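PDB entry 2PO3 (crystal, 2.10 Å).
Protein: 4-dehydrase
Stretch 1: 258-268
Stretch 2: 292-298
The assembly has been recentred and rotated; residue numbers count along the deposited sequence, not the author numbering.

Stretch 1 258-268: AFPEVIDRNRR
Stretch 2, residues 292-298: GLNNHQY

A single direct hydrogen bond joins these two stretches, and it runs from a helix side chain to a loop backbone: Asn 266 ND2 donates to Asn 295 O at 2.8 Å, with an N-H...O angle of 169°. Proximity alone would suggest more. Asn 266 ND2 also lies 3.4 Å from His 296 O, but the angle there is poor, and 3.4 Å from Gln 297 N, where both atoms are donors. Gln 297 N is instead bonded to Asn 295 OD1 at 2.8 Å.

Stretch 1 is helical and belongs to a longer helix. It is kinked at Pro 260 and Glu 261: Pro 260 has no amide hydrogen to give, and the N of Glu 261 also lacks a bond to the preceding turn. Regular i to i-4 bonding follows, as in Ile 263 N to Phe 259 O at 2.8 Å, Asn 266 N to Val 262 O at 2.7 Å and Arg 267 N to Ile 263 O at 2.8 Å, whereas Asp 264 N to Pro 260 O is weak at 3.3 Å. Phi/psi is -56/-43 at Ile 263 and -58/-44 at Asn 266.

Stretch 2 has no regular secondary structure. Leu 293 (-57/122) and Asn 294 (-115/149) are extended, Asn 295 turns to -81/-12, and His 296 takes the left-handed values 61/24. The CA-to-CB bond of Asn 294 (chi1 t) points away from the helix, and its OD1 accepts from the backbone within the same stretch, His 296 N to Asn 294 OD1 at 2.8 Å. Asn 295, with chi1 p, makes the equivalent bond to Gln 297 N already described.

The register is set by two close CA pairs, Ile 263 CA to Asn 295 CA at 5.6 Å and Asn 266 CA to His 296 CA at 5.2 Å. At the second, both CA-to-CB bonds point toward the opposing stretch, and Asn 266 CB meets His 296 CB at 3.5 Å. Asn 266 has chi1 m and chi2 -2°; His 296 has chi1 m and chi2 -73°. Water 1 reinforces this pairing by donating to Asn 266 O at 2.9 Å and His 296 O at 2.6 Å.

One and two turns back from Asn 266, at Ile 263 and Phe 259, the contacts are carbon to carbon. Ile 263 (chi1 m, chi2 -141°, between wells) starts sideways but brings CD1 to 4.1 Å from Asn 295 CB. Phe 259 (chi1 t) reaches the same carbon, its CZ lying 4.4 Å from Asn 295 CB in an oblique approach to the ring.

The side chain of Arg 267 runs back toward the N-terminal end of the helix, with chi1 to chi3 m, t, t. Its CG lies 3.9 Å from His 296 CD2, and NH2 comes within 3.4 Å of Leu 293 CD1, which sits at the guanidinium edge, near its plane. Leu 293 has chi1 t and chi2 p. Water 2 accepts from Arg 267 NE at 2.5 Å and donates to Asn 294 O at 2.9 Å. Altogether 332 Å² is buried, both sides summed.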

# COMPACT_ATOMS: atom_id res chain seq x y z
N ALA A 258 10.17 21.68 1.61
CA ALA A 258 10.33 22.44 0.37
C ALA A 258 9.05 23.07 -0.17
O ALA A 258 9.07 23.86 -1.13
CB ALA A 258 10.90 21.51 -0.71
N PHE A 259 7.95 22.68 0.45
CA PHE A 259 6.64 23.10 0.05
C PHE A 259 6.47 24.60 -0.21
O PHE A 259 6.01 25.07 -1.25
CB PHE A 259 5.58 22.46 0.96
CG PHE A 259 4.18 22.44 0.38
CD1 PHE A 259 3.99 22.44 -1.01
CD2 PHE A 259 3.06 22.41 1.21
CE1 PHE A 259 2.72 22.41 -1.57
CE2 PHE A 259 1.77 22.38 0.67
CZ PHE A 259 1.61 22.39 -0.71
N PRO A 260 6.85 25.38 0.77
CA PRO A 260 6.70 26.81 0.64
C PRO A 260 7.33 27.38 -0.62
O PRO A 260 6.76 28.21 -1.32
CB PRO A 260 7.19 27.43 1.95
CG PRO A 260 7.42 26.27 2.92
CD PRO A 260 7.33 24.98 2.12
N GLU A 261 8.49 26.92 -0.94
CA GLU A 261 9.18 27.38 -2.09
C GLU A 261 8.58 26.78 -3.36
O GLU A 261 8.61 27.41 -4.40
CB GLU A 261 10.67 27.09 -1.89
CG GLU A 261 11.54 27.20 -3.14
CD GLU A 261 12.79 26.36 -3.03
OE1 GLU A 261 13.32 26.04 -1.97
OE2 GLU A 261 13.25 26.00 -4.22
N VAL A 262 8.01 25.58 -3.27
CA VAL A 262 7.39 24.94 -4.42
C VAL A 262 6.15 25.75 -4.82
O VAL A 262 5.89 26.10 -5.98
CB VAL A 262 6.99 23.53 -4.00
CG1 VAL A 262 5.79 23.08 -4.81
CG2 VAL A 262 8.17 22.56 -4.09
N ILE A 263 5.37 26.10 -3.81
CA ILE A 263 4.18 26.89 -4.10
C ILE A 263 4.51 28.18 -4.83
O ILE A 263 3.83 28.59 -5.77
CB ILE A 263 3.46 27.21 -2.80
CG1 ILE A 263 2.94 25.94 -2.20
CG2 ILE A 263 2.26 28.12 -3.04
CD1 ILE A 263 1.57 26.19 -1.59
N ASP A 264 5.57 28.83 -4.37
CA ASP A 264 6.03 30.08 -4.92
C ASP A 264 6.38 29.88 -6.35
O ASP A 264 5.96 30.69 -7.17
CB ASP A 264 7.29 30.61 -4.22
CG ASP A 264 6.93 31.26 -2.92
OD1 ASP A 264 5.81 31.69 -2.68
OD2 ASP A 264 7.93 31.28 -2.07
N ARG A 265 7.15 28.83 -6.62
CA ARG A 265 7.52 28.61 -8.01
C ARG A 265 6.28 28.31 -8.82
O ARG A 265 6.16 28.78 -9.94
CB ARG A 265 8.59 27.54 -8.26
CG ARG A 265 8.92 27.48 -9.76
CD ARG A 265 10.18 28.25 -10.14
NE ARG A 265 11.33 27.58 -9.55
CZ ARG A 265 12.25 26.94 -10.25
NH1 ARG A 265 12.18 26.91 -11.58
NH2 ARG A 265 13.25 26.34 -9.60
N ASN A 266 5.39 27.52 -8.24
CA ASN A 266 4.16 27.18 -8.92
C ASN A 266 3.38 28.43 -9.29
O ASN A 266 2.83 28.61 -10.37
CB ASN A 266 3.28 26.31 -8.02
CG ASN A 266 3.72 24.86 -7.94
OD1 ASN A 266 4.69 24.43 -8.58
ND2 ASN A 266 3.00 24.09 -7.15
N ARG A 267 3.29 29.35 -8.37
CA ARG A 267 2.56 30.56 -8.65
C ARG A 267 3.21 31.40 -9.76
O ARG A 267 2.59 32.04 -10.63
CB ARG A 267 2.45 31.39 -7.39
CG ARG A 267 1.57 30.77 -6.32
CD ARG A 267 1.60 31.68 -5.10
NE ARG A 267 0.56 31.41 -4.13
CZ ARG A 267 0.80 31.75 -2.87
NH1 ARG A 267 1.98 32.30 -2.55
NH2 ARG A 267 -0.13 31.53 -1.93
N ARG A 268 4.52 31.42 -9.70
CA ARG A 268 5.25 32.18 -10.66
C ARG A 268 5.09 31.51 -12.02
O ARG A 268 4.80 32.17 -13.03
CB ARG A 268 6.69 32.31 -10.13
CG ARG A 268 7.77 32.67 -11.15
CD ARG A 268 9.07 33.13 -10.49
NE ARG A 268 9.44 32.35 -9.31
CZ ARG A 268 10.45 31.47 -9.24
NH1 ARG A 268 11.25 31.20 -10.29
NH2 ARG A 268 10.66 30.82 -8.09
N GLY A 292 -10.37 30.07 -4.52
CA GLY A 292 -9.75 30.04 -3.22
C GLY A 292 -8.29 29.79 -3.46
O GLY A 292 -7.88 29.52 -4.59
N LEU A 293 -7.53 29.89 -2.38
CA LEU A 293 -6.11 29.69 -2.41
C LEU A 293 -5.75 28.32 -2.96
O LEU A 293 -6.20 27.31 -2.44
CB LEU A 293 -5.60 29.93 -0.99
CG LEU A 293 -4.29 29.26 -0.66
CD1 LEU A 293 -3.13 30.20 -0.99
CD2 LEU A 293 -4.32 28.94 0.83
N ASN A 294 -4.95 28.31 -4.04
CA ASN A 294 -4.52 27.10 -4.73
C ASN A 294 -3.02 26.83 -4.66
O ASN A 294 -2.21 27.76 -4.60
CB ASN A 294 -5.11 27.11 -6.16
CG ASN A 294 -5.11 25.74 -6.81
OD1 ASN A 294 -4.10 25.31 -7.40
ND2 ASN A 294 -6.26 25.06 -6.73
N ASN A 295 -2.59 25.55 -4.66
CA ASN A 295 -1.16 25.26 -4.59
C ASN A 295 -0.48 25.40 -5.95
O ASN A 295 0.76 25.38 -6.03
CB ASN A 295 -0.83 23.88 -4.00
CG ASN A 295 -1.55 22.77 -4.77
OD1 ASN A 295 -1.66 22.79 -6.02
ND2 ASN A 295 -2.13 21.86 -4.00
N HIS A 296 -1.29 25.50 -7.01
CA HIS A 296 -0.74 25.62 -8.37
C HIS A 296 0.12 24.47 -8.86
O HIS A 296 0.97 24.62 -9.78
CB HIS A 296 -0.12 26.98 -8.71
CG HIS A 296 -1.18 28.03 -8.77
ND1 HIS A 296 -2.06 28.08 -9.82
CD2 HIS A 296 -1.49 29.02 -7.89
CE1 HIS A 296 -2.90 29.09 -9.58
NE2 HIS A 296 -2.59 29.68 -8.42
N GLN A 297 -0.12 23.30 -8.27
CA GLN A 297 0.59 22.07 -8.64
C GLN A 297 0.19 21.57 -10.05
O GLN A 297 0.88 20.75 -10.69
CB GLN A 297 0.45 20.98 -7.53
CG GLN A 297 -0.59 19.88 -7.82
CD GLN A 297 -0.82 18.90 -6.66
OE1 GLN A 297 0.02 18.05 -6.34
NE2 GLN A 297 -1.98 18.99 -6.02
N TYR A 298 -0.94 22.11 -10.52
CA TYR A 298 -1.55 21.81 -11.81
C TYR A 298 -1.72 23.02 -12.72
O TYR A 298 -2.50 23.89 -12.38
CB TYR A 298 -2.98 21.27 -11.56
CG TYR A 298 -2.97 19.83 -11.12
CD1 TYR A 298 -3.41 19.43 -9.86
CD2 TYR A 298 -2.46 18.86 -11.98
CE1 TYR A 298 -3.38 18.09 -9.47
CE2 TYR A 298 -2.41 17.52 -11.61
CZ TYR A 298 -2.87 17.12 -10.35
OH TYR A 298 -2.79 15.80 -10.00
O HOH W 1 2.20 26.01 -11.58
O HOH W 2 -1.84 30.61 -4.31